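Local coordinates for amino acid adenylation domain-containing protein (Bacillus stratosphericus LAMA 585, PDB 6ULX) that probably activates a 2-oxo acid such as 4-methyl-2-oxopentanoate by joining it to AMP as an acyl-adenylate, at residues Pro124-Asp129 against Asp146-Ala151; Arg262-Lys267 against Ser289-Ala294; Val378-Leu383 against Arg450-Gly455. All coordinates share one frame; numbering follows the deposited sequence.

Contact 1 of 3, residues Pro124-Asp129 against Asp146-Ala151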
loop_
_atom_site.group_PDB
_atom_site.type_symbol
_atom_site.label_atom_id
_atom_site.label_comp_id
_atom_site.label_asym_id
_atom_site.label_seq_id
_atom_site.Cartn_x
_atom_site.Cartn_y
_atom_site.Cartn_z
ATOM N N PRO A 124 -0.034 25.614 -5.237
ATOM C CA PRO A 124 -1.393 25.389 -5.746
ATOM C C PRO A 124 -2.445 25.711 -4.700
ATOM O O PRO A 124 -2.169 25.812 -3.503
ATOM C CB PRO A 124 -1.406 23.896 -6.098
ATOM C CG PRO A 124 -0.393 23.298 -5.165
ATOM C CD PRO A 124 0.690 24.350 -5.002
ATOM N N LEU A 125 -3.676 25.878 -5.181
ATOM C CA LEU A 125 -4.814 26.045 -4.282
ATOM C C LEU A 125 -4.967 24.813 -3.403
ATOM O O LEU A 125 -4.916 23.680 -3.889
ATOM C CB LEU A 125 -6.089 26.285 -5.085
ATOM C CG LEU A 125 -7.413 26.144 -4.327
ATOM C CD1 LEU A 125 -7.522 27.151 -3.199
ATOM C CD2 LEU A 125 -8.590 26.290 -5.290
ATOM N N ILE A 126 -5.152 25.033 -2.108
ATOM C CA ILE A 126 -5.422 23.962 -1.154
ATOM C C ILE A 126 -6.931 23.857 -0.968
ATOM O O ILE A 126 -7.583 24.821 -0.550
ATOM C CB ILE A 126 -4.716 24.214 0.187
ATOM C CG1 ILE A 126 -3.201 24.277 -0.018
ATOM C CG2 ILE A 126 -5.079 23.124 1.183
ATOM C CD1 ILE A 126 -2.422 24.665 1.223
ATOM N N LEU A 127 -7.488 22.692 -1.283
ATOM C CA LEU A 127 -8.918 22.426 -1.164
ATOM C C LEU A 127 -9.149 21.575 0.079
ATOM O O LEU A 127 -8.464 20.564 0.280
ATOM C CB LEU A 127 -9.429 21.723 -2.416
ATOM C CG LEU A 127 -10.920 21.785 -2.720
ATOM C CD1 LEU A 127 -11.432 23.211 -2.759
ATOM C CD2 LEU A 127 -11.189 21.086 -4.051
ATOM N N THR A 128 -10.108 21.989 0.911
ATOM C CA THR A 128 -10.218 21.490 2.276
ATOM C C THR A 128 -11.687 21.331 2.657
ATOM O O THR A 128 -12.594 21.660 1.887
ATOM C CB THR A 128 -9.503 22.445 3.246
ATOM O OG1 THR A 128 -8.222 22.804 2.705
ATOM C CG2 THR A 128 -9.303 21.813 4.613
ATOM N N ASP A 129 -11.905 20.798 3.857
ATOM C CA ASP A 129 -13.222 20.682 4.461
ATOM C C ASP A 129 -13.485 21.867 5.384
ATOM O O ASP A 129 -12.575 22.603 5.771
ATOM C CB ASP A 129 -13.338 19.386 5.264
ATOM C CG ASP A 129 -13.387 18.161 4.387
ATOM O OD1 ASP A 129 -14.068 18.216 3.341
ATOM O OD2 ASP A 129 -12.746 17.147 4.740
ATOM N N ASP A 146 3.007 34.118 2.549
ATOM C CA ASP A 146 1.815 34.891 2.233
ATOM C C ASP A 146 1.178 34.455 0.920
ATOM O O ASP A 146 0.263 35.125 0.431
ATOM C CB ASP A 146 2.150 36.384 2.184
ATOM C CG ASP A 146 2.448 36.957 3.554
ATOM O OD1 ASP A 146 1.706 36.639 4.507
ATOM O OD2 ASP A 146 3.429 37.723 3.681
ATOM N N GLN A 147 1.647 33.353 0.336
ATOM C CA GLN A 147 1.072 32.797 -0.881
ATOM C C GLN A 147 0.075 31.678 -0.607
ATOM O O GLN A 147 -0.476 31.110 -1.554
ATOM C CB GLN A 147 2.189 32.276 -1.793
ATOM C CG GLN A 147 2.928 33.360 -2.553
ATOM C CD GLN A 147 2.154 33.855 -3.760
ATOM O OE1 GLN A 147 1.965 33.122 -4.733
ATOM N NE2 GLN A 147 1.699 35.101 -3.702
ATOM N N LEU A 148 -0.165 31.347 0.660
ATOM C CA LEU A 148 -1.089 30.269 0.990
ATOM C C LEU A 148 -2.501 30.633 0.549
ATOM O O LEU A 148 -2.975 31.746 0.792
ATOM C CB LEU A 148 -1.055 29.991 2.489
ATOM C CG LEU A 148 -1.751 28.715 2.962
ATOM C CD1 LEU A 148 -1.146 27.489 2.294
ATOM C CD2 LEU A 148 -1.668 28.589 4.476
ATOM N N ARG A 149 -3.170 29.688 -0.106
ATOM C CA ARG A 149 -4.509 29.898 -0.649
ATOM C C ARG A 149 -5.355 28.679 -0.317
ATOM O O ARG A 149 -5.045 27.569 -0.762
ATOM C CB ARG A 149 -4.455 30.134 -2.161
ATOM C CG ARG A 149 -5.778 30.531 -2.788
ATOM C CD ARG A 149 -5.570 31.442 -3.999
ATOM N NE ARG A 149 -4.824 30.787 -5.072
ATOM C CZ ARG A 149 -5.368 30.309 -6.190
ATOM N NH1 ARG A 149 -6.674 30.409 -6.405
ATOM N NH2 ARG A 149 -4.598 29.730 -7.100
ATOM N N VAL A 150 -6.417 28.885 0.463
ATOM C CA VAL A 150 -7.240 27.798 0.978
ATOM C C VAL A 150 -8.697 28.054 0.625
ATOM O O VAL A 150 -9.136 29.201 0.506
ATOM C CB VAL A 150 -7.074 27.638 2.508
ATOM C CG1 VAL A 150 -7.793 26.395 3.000
ATOM C CG2 VAL A 150 -5.596 27.597 2.883
ATOM N N ALA A 151 -9.450 26.968 0.456
ATOM C CA ALA A 151 -10.862 27.057 0.116
ATOM C C ALA A 151 -11.550 25.766 0.539
ATOM O O ALA A 151 -10.980 24.679 0.400
ATOM C CB ALA A 151 -11.063 27.300 -1.384
HETATM O O HOH W 1 -1.717 27.726 -1.822
#
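Ile126 and Val150 pair at the edge of a seven-stranded mixed sheet, where strand 125-128 takes up the outermost strand, 150-152, in parallel. Three backbone bonds make the ladder: Ile126 N reaches Arg149 O at 2.9 Å, Ala151 N returns to Ile126 O, and Thr128 N closes on Ala151 O. Ahead of the first of these bonds along the chain, a water bridges the strands, accepting from Arg149 N and donating to Pro124 O. On one face of the sheet, Leu125 keeps CG anti to its backbone nitrogen (chi1 166°), which brings CD1 between two partners, 3.8 Å from Arg149 CG and 4.0 Å from Ala151 CB. The Arg149 chain bends at chi2 and chi3, and Leu125 CB lies over the centre of one guanidinium face, while NH1 makes a weak bond to Leu63 O. On the other face, the CD1 methyls of Ile126 and Leu148 meet at 3.3 Å, and Val150 CG1 rests 3.6 Å from Thr128 OG1, a buried hydroxyl for which the model gives no partner. Val136, from helix 130-136, packs on Ile126, Thr128 and Val150. Two adjacent parallel strands joined through helices, 130-136 and 139-142, make a beta-alpha-beta crossover.

Contact 2 of 3, residues Arg262-Lys267 against Ser289-Ala294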
loop_
_atom_site.group_PDB
_atom_site.type_symbol
_atom_site.label_atom_id
_atom_site.label_comp_id
_atom_site.label_asym_id
_atom_site.label_seq_id
_atom_site.Cartn_x
_atom_site.Cartn_y
_atom_site.Cartn_z
ATOM N N ARG A 262 -23.335 -5.038 8.512
ATOM C CA ARG A 262 -24.383 -4.033 8.361
ATOM C C ARG A 262 -24.760 -3.815 6.904
ATOM O O ARG A 262 -25.948 -3.701 6.575
ATOM C CB ARG A 262 -23.909 -2.728 9.002
ATOM C CG ARG A 262 -24.876 -1.569 8.954
ATOM C CD ARG A 262 -24.360 -0.467 9.880
ATOM N NE ARG A 262 -24.659 0.877 9.401
ATOM C CZ ARG A 262 -24.024 1.971 9.817
ATOM N NH1 ARG A 262 -23.049 1.877 10.715
ATOM N NH2 ARG A 262 -24.359 3.159 9.335
ATOM N N TYR A 263 -23.769 -3.764 6.015
ATOM C CA TYR A 263 -24.003 -3.462 4.609
ATOM C C TYR A 263 -23.880 -4.681 3.708
ATOM O O TYR A 263 -23.946 -4.540 2.484
ATOM C CB TYR A 263 -23.037 -2.371 4.138
ATOM C CG TYR A 263 -23.289 -1.025 4.779
ATOM C CD1 TYR A 263 -24.277 -0.180 4.290
ATOM C CD2 TYR A 263 -22.548 -0.605 5.876
ATOM C CE1 TYR A 263 -24.515 1.047 4.871
ATOM C CE2 TYR A 263 -22.780 0.621 6.461
ATOM C CZ TYR A 263 -23.770 1.441 5.957
ATOM O OH TYR A 263 -24.006 2.664 6.542
ATOM N N ARG A 264 -23.708 -5.873 4.274
ATOM C CA ARG A 264 -23.592 -7.098 3.483
ATOM C C ARG A 264 -22.524 -6.947 2.403
ATOM O O ARG A 264 -22.716 -7.329 1.245
ATOM C CB ARG A 264 -24.939 -7.474 2.861
ATOM C CG ARG A 264 -26.041 -7.787 3.872
ATOM C CD ARG A 264 -25.819 -9.142 4.544
ATOM N NE ARG A 264 -25.782 -10.237 3.575
ATOM C CZ ARG A 264 -25.609 -11.515 3.892
ATOM N NH1 ARG A 264 -25.455 -11.871 5.160
ATOM N NH2 ARG A 264 -25.582 -12.441 2.938
ATOM N N ALA A 265 -21.385 -6.376 2.787
ATOM C CA ALA A 265 -20.314 -6.127 1.832
ATOM C C ALA A 265 -19.800 -7.432 1.238
ATOM O O ALA A 265 -19.787 -8.478 1.891
ATOM C CB ALA A 265 -19.169 -5.372 2.507
ATOM N N THR A 266 -19.380 -7.361 -0.025
ATOM C CA THR A 266 -18.808 -8.508 -0.712
ATOM C C THR A 266 -17.299 -8.407 -0.911
ATOM O O THR A 266 -16.662 -9.429 -1.187
ATOM C CB THR A 266 -19.465 -8.697 -2.087
ATOM O OG1 THR A 266 -19.093 -7.615 -2.954
ATOM C CG2 THR A 266 -20.982 -8.746 -1.955
ATOM N N LYS A 267 -16.720 -7.217 -0.786
ATOM C CA LYS A 267 -15.281 -7.064 -0.953
ATOM C C LYS A 267 -14.784 -5.905 -0.101
ATOM O O LYS A 267 -15.474 -4.899 0.075
ATOM C CB LYS A 267 -14.903 -6.839 -2.421
ATOM C CG LYS A 267 -15.409 -5.535 -3.017
ATOM C CD LYS A 267 -14.987 -5.421 -4.481
ATOM C CE LYS A 267 -15.309 -4.049 -5.050
ATOM N NZ LYS A 267 -14.836 -3.909 -6.456
ATOM N N SER A 289 -21.689 -11.334 17.557
ATOM C CA SER A 289 -22.436 -12.016 16.506
ATOM C C SER A 289 -22.393 -11.175 15.241
ATOM O O SER A 289 -22.815 -10.014 15.251
ATOM C CB SER A 289 -23.888 -12.267 16.934
ATOM O OG SER A 289 -24.620 -12.879 15.890
ATOM N N TRP A 290 -21.889 -11.764 14.158
ATOM C CA TRP A 290 -21.851 -11.108 12.863
ATOM C C TRP A 290 -22.219 -12.113 11.781
ATOM O O TRP A 290 -21.950 -13.312 11.905
ATOM C CB TRP A 290 -20.460 -10.519 12.557
ATOM C CG TRP A 290 -20.068 -9.381 13.437
ATOM C CD1 TRP A 290 -20.348 -8.063 13.244
ATOM C CD2 TRP A 290 -19.313 -9.459 14.653
ATOM N NE1 TRP A 290 -19.816 -7.311 14.266
ATOM C CE2 TRP A 290 -19.176 -8.145 15.143
ATOM C CE3 TRP A 290 -18.741 -10.512 15.372
ATOM C CZ2 TRP A 290 -18.491 -7.856 16.320
ATOM C CZ3 TRP A 290 -18.056 -10.222 16.543
ATOM C CH2 TRP A 290 -17.936 -8.906 17.003
ATOM N N ASP A 291 -22.833 -11.608 10.714
ATOM C CA ASP A 291 -23.134 -12.398 9.522
ATOM C C ASP A 291 -22.237 -11.884 8.394
ATOM O O ASP A 291 -22.541 -10.874 7.753
ATOM C CB ASP A 291 -24.611 -12.298 9.150
ATOM C CG ASP A 291 -24.962 -13.161 7.949
ATOM O OD1 ASP A 291 -24.070 -13.871 7.436
ATOM O OD2 ASP A 291 -26.131 -13.133 7.516
ATOM N N LEU A 292 -21.126 -12.580 8.163
ATOM C CA LEU A 292 -20.162 -12.213 7.137
ATOM C C LEU A 292 -20.251 -13.116 5.915
ATOM O O LEU A 292 -19.283 -13.212 5.150
ATOM C CB LEU A 292 -18.749 -12.246 7.723
ATOM C CG LEU A 292 -18.538 -11.461 9.017
ATOM C CD1 LEU A 292 -17.142 -11.700 9.574
ATOM C CD2 LEU A 292 -18.782 -9.969 8.801
ATOM N N SER A 293 -21.392 -13.780 5.719
ATOM C CA SER A 293 -21.513 -14.750 4.639
ATOM C C SER A 293 -21.479 -14.101 3.264
ATOM O O SER A 293 -21.286 -14.804 2.271
ATOM C CB SER A 293 -22.813 -15.548 4.803
ATOM O OG SER A 293 -23.931 -14.685 4.838
ATOM N N ALA A 294 -21.666 -12.784 3.178
ATOM C CA ALA A 294 -21.637 -12.103 1.892
ATOM C C ALA A 294 -20.220 -11.784 1.420
ATOM O O ALA A 294 -20.009 -11.594 0.218
ATOM C CB ALA A 294 -22.444 -10.803 1.964
#
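Arg264 NH1 and Asp291 OD2 form a salt bridge at 2.8 Å, with Ser293 and Ala294 also touching that guanidinium. The aspartate comes at its edge with the two planes 68° apart, so the groups meet turned rather than flat. Arg264 NH2 adds a weak hydrogen bond to Ser293 OG, at 3.4 Å. Over one face of the guanidinium, toward the rim, sits the methyl of Ala294, its CB 3.7 Å from Arg264 NH2; the same methyl lies 3.6 Å from Arg264 O. The arginine curls back to this place through bends at chi2 (-73°) and chi3 (-59°). A second layer fixes the carboxylate. Ser293 OG donates to Asp291 OD1 at 2.7 Å, and Ser293 N bonds to the same oxygen, which makes an Asx turn; both donors come from one face of the carboxylate plane. The two bonds to OD1 probably help hold the carboxylate where OD2 meets Arg264 NH1. On the other segment, Arg264 takes positive phi in the Schellman motif that ends helix 255-263, and the chain then runs on past Ala294, where Thr266 CA makes a CA-H...O contact of 3.4 Å with Ala294 O. Both segments lead into neighbouring parallel strands of the nine-stranded sheet, 267-270 and 297-300. Farther out, Asp291 N is bonded to Asp261 OD2 of helix 255-263, Thr266 OG1 takes a bond from Val214 N, and Thr266 O accepts from Thr296 OG1.

Contact 3 of 3, residues Val378-Leu383 against Arg450-Gly455. With QA7 (5'-O-{(S)-hydroxy[(4-methyl-2-oxopentanoyl)oxy]phosphoryl}adenosine), chain B.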
loop_
_atom_site.group_PDB
_atom_site.type_symbol
_atom_site.label_atom_id
_atom_site.label_comp_id
_atom_site.label_asym_id
_atom_site.label_seq_id
_atom_site.Cartn_x
_atom_site.Cartn_y
_atom_site.Cartn_z
ATOM N N VAL A 378 12.016 -20.362 6.812
ATOM C CA VAL A 378 11.284 -19.113 6.650
ATOM C C VAL A 378 10.114 -19.365 5.713
ATOM O O VAL A 378 10.239 -20.109 4.733
ATOM C CB VAL A 378 12.180 -17.982 6.104
ATOM C CG1 VAL A 378 13.164 -17.528 7.173
ATOM C CG2 VAL A 378 12.915 -18.442 4.851
ATOM N N SER A 379 8.976 -18.745 6.014
ATOM C CA SER A 379 7.758 -18.897 5.231
ATOM C C SER A 379 7.350 -17.551 4.652
ATOM O O SER A 379 7.409 -16.526 5.336
ATOM C CB SER A 379 6.626 -19.468 6.087
ATOM O OG SER A 379 6.929 -20.780 6.526
ATOM N N PHE A 380 6.943 -17.560 3.384
ATOM C CA PHE A 380 6.508 -16.362 2.687
ATOM C C PHE A 380 5.129 -16.600 2.096
ATOM O O PHE A 380 4.816 -17.712 1.656
ATOM C CB PHE A 380 7.476 -15.969 1.567
ATOM C CG PHE A 380 8.905 -15.866 2.008
ATOM C CD1 PHE A 380 9.354 -14.751 2.684
ATOM C CD2 PHE A 380 9.800 -16.888 1.735
ATOM C CE1 PHE A 380 10.673 -14.652 3.090
ATOM C CE2 PHE A 380 11.120 -16.799 2.134
ATOM C CZ PHE A 380 11.559 -15.678 2.812
ATOM N N THR A 381 4.307 -15.557 2.077
ATOM C CA THR A 381 3.004 -15.612 1.436
ATOM C C THR A 381 3.156 -15.295 -0.048
ATOM O O THR A 381 3.702 -14.245 -0.411
ATOM C CB THR A 381 2.030 -14.627 2.085
ATOM O OG1 THR A 381 1.972 -14.862 3.497
ATOM C CG2 THR A 381 0.638 -14.789 1.488
ATOM N N GLU A 382 2.682 -16.200 -0.897
ATOM C CA GLU A 382 2.663 -15.925 -2.327
ATOM C C GLU A 382 1.662 -14.812 -2.626
ATOM O O GLU A 382 0.580 -14.751 -2.033
ATOM C CB GLU A 382 2.304 -17.183 -3.111
ATOM C CG GLU A 382 3.418 -18.202 -3.180
ATOM C CD GLU A 382 3.074 -19.378 -4.077
ATOM O OE1 GLU A 382 2.175 -20.162 -3.712
ATOM O OE2 GLU A 382 3.698 -19.509 -5.154
ATOM N N LEU A 383 2.028 -13.930 -3.551
ATOM C CA LEU A 383 1.204 -12.784 -3.901
ATOM C C LEU A 383 0.539 -12.926 -5.263
ATOM O O LEU A 383 -0.196 -12.023 -5.671
ATOM C CB LEU A 383 2.047 -11.506 -3.852
ATOM C CG LEU A 383 2.791 -11.315 -2.530
ATOM C CD1 LEU A 383 3.596 -10.024 -2.514
ATOM C CD2 LEU A 383 1.814 -11.342 -1.348
ATOM N N ARG A 450 4.214 -16.953 -10.215
ATOM C CA ARG A 450 3.619 -16.202 -9.122
ATOM C C ARG A 450 4.708 -15.491 -8.332
ATOM O O ARG A 450 5.753 -16.074 -8.021
ATOM C CB ARG A 450 2.816 -17.126 -8.201
ATOM C CG ARG A 450 1.638 -17.800 -8.894
ATOM C CD ARG A 450 0.800 -18.608 -7.920
ATOM N NE ARG A 450 1.525 -19.756 -7.387
ATOM C CZ ARG A 450 1.498 -20.975 -7.922
ATOM N NH1 ARG A 450 0.783 -21.214 -9.016
ATOM N NH2 ARG A 450 2.189 -21.958 -7.359
ATOM N N LEU A 451 4.463 -14.222 -8.017
ATOM C CA LEU A 451 5.452 -13.409 -7.328
ATOM C C LEU A 451 5.380 -13.617 -5.819
ATOM O O LEU A 451 4.310 -13.845 -5.249
ATOM C CB LEU A 451 5.240 -11.926 -7.646
ATOM C CG LEU A 451 6.168 -10.933 -6.944
ATOM C CD1 LEU A 451 7.615 -11.141 -7.385
ATOM C CD2 LEU A 451 5.720 -9.501 -7.216
ATOM N N THR A 452 6.542 -13.533 -5.175
ATOM C CA THR A 452 6.647 -13.586 -3.721
ATOM C C THR A 452 7.744 -12.621 -3.297
ATOM O O THR A 452 8.880 -12.743 -3.752
ATOM C CB THR A 452 6.961 -15.002 -3.225
ATOM O OG1 THR A 452 5.863 -15.871 -3.519
ATOM C CG2 THR A 452 7.216 -14.995 -1.724
ATOM N N LEU A 453 7.405 -11.667 -2.436
ATOM C CA LEU A 453 8.371 -10.691 -1.954
ATOM C C LEU A 453 9.052 -11.204 -0.690
ATOM O O LEU A 453 8.433 -11.878 0.138
ATOM C CB LEU A 453 7.692 -9.351 -1.674
ATOM C CG LEU A 453 7.195 -8.561 -2.883
ATOM C CD1 LEU A 453 6.670 -7.199 -2.432
ATOM C CD2 LEU A 453 8.273 -8.394 -3.933
ATOM N N THR A 454 10.333 -10.875 -0.550
ATOM C CA THR A 454 11.129 -11.296 0.597
ATOM C C THR A 454 11.849 -10.157 1.302
ATOM O O THR A 454 12.289 -10.351 2.440
ATOM C CB THR A 454 12.176 -12.338 0.171
ATOM O OG1 THR A 454 13.036 -11.768 -0.819
ATOM C CG2 THR A 454 11.505 -13.575 -0.397
ATOM N N GLY A 455 11.994 -8.995 0.677
ATOM C CA GLY A 455 12.655 -7.887 1.330
ATOM C C GLY A 455 12.708 -6.678 0.424
ATOM O O GLY A 455 11.963 -6.581 -0.552
HETATM C C01 QA7 B . -2.488 -1.427 -3.331
HETATM C C02 QA7 B . -1.329 -2.404 -3.177
HETATM C C03 QA7 B . -1.893 -3.729 -2.665
HETATM C C04 QA7 B . -0.221 -1.837 -2.307
HETATM C C05 QA7 B . 0.291 -0.497 -2.848
HETATM C C06 QA7 B . 1.172 0.385 -1.977
HETATM C C10 QA7 B . 4.657 0.342 -2.195
HETATM C C11 QA7 B . 5.500 -0.469 -1.445
HETATM C C12 QA7 B . 6.177 -1.613 -2.339
HETATM C C13 QA7 B . 6.502 -2.482 -1.531
HETATM C C14 QA7 B . 5.331 -2.428 -0.327
HETATM C C16 QA7 B . 3.191 -3.401 -1.112
HETATM C C18 QA7 B . 3.406 -5.450 -0.388
HETATM C C19 QA7 B . 3.321 -6.820 -0.008
HETATM C C21 QA7 B . 5.397 -6.674 0.980
HETATM C C23 QA7 B . 4.530 -4.761 -0.032
HETATM N N15 QA7 B . 4.379 -3.489 -0.490
HETATM N N17 QA7 B . 2.586 -4.600 -1.059
HETATM N N20 QA7 B . 4.317 -7.385 0.660
HETATM N N22 QA7 B . 5.516 -5.395 0.661
HETATM N N24 QA7 B . 2.157 -7.594 -0.373
HETATM O O07 QA7 B . 1.606 1.668 -2.411
HETATM O O09 QA7 B . 4.174 1.364 -1.372
HETATM O O25 QA7 B . 4.740 -1.284 -0.410
HETATM O O26 QA7 B . 7.803 -2.235 -0.870
HETATM O O27 QA7 B . 7.340 -1.048 -3.110
HETATM O O28 QA7 B . 3.678 3.171 -3.082
HETATM O O29 QA7 B . 2.700 3.412 -0.846
HETATM O O30 QA7 B . 1.469 -0.062 -0.917
HETATM O O31 QA7 B . -0.005 -0.156 -3.940
HETATM P P08 QA7 B . 3.030 2.420 -1.934
HETATM O O HOH W 2 5.377 -12.022 -0.104
HETATM O O HOH W 3 5.926 -17.312 -5.602
#
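Phe380 meets two threonines of strand 450-455. Thr454 CG2 stands over the ring face as a CH-pi contact, 3.8 Å from the centroid and 13° off the normal, and Thr452 CG2 presses on Phe380 CB at 3.4 Å. With CG anti to the carbonyl carbon, Phe380 turns one face of its ring to Thr454 CG2. At Thr381 the link is a water, which donates to both Thr381 O and Leu453 O. The two strands cross at 129° and belong to different sheets: 377-381 pairs with 355-359, whereas 450-456 is an outer strand of the five-stranded antiparallel sheet, with a classic bulge where Thr454 and Gly455 both face Leu443. Next, Glu382 lays CG against Thr452 OG1 and sends OE2 to Arg450 NE, a salt bridge of 3.1 Å. Glu382 OE2 lies near the guanidinium plane of Arg450, but the NE-H comes to it from above the carboxylate plane, the two planes being 82° apart. A second water donates to Glu382 OE2 and Arg450 O and accepts from Thr452 OG1. Cutting Glu382 back to an alanine is likely to leave Arg450 NE without its carboxylate mate and the bridging water short of one acceptor. Leu383 N then bonds to Leu451 O at 2.8 Å. Its side chain reaches the nucleotide: Leu383 CD1 lies 3.9 Å from Leu453 CG and 3.5 Å from the adenine amino nitrogen, N24 of QA7, while Leu453 CD1 packs 3.7 Å from QA7 C21, so the two leucines line the adenine pocket. Asp442, Ala330 and Ser334 hydrogen-bond the same ligand.

Overall arrangement
Along the chain the three contacts come in series, each closing before the next opens, and none touches another. Contact 1 is at the edge of the seven-stranded mixed sheet, and contact 2 leads into two strands of the nine-stranded one; their centres are about 40 Å apart, with the nearest atoms about 18 Å apart. Contact 3 lies across the chain's centre from contact 1, about 43 Å between centres, and its centre is about 29 Å from that of contact 2. It alone of the three borders the adenylate, joining strand 377-381 to the five-stranded antiparallel sheet. Contacts 1 and 2 thus join elements of two sheets at a distance from the ligand, whereas contact 3 lies at the adenine.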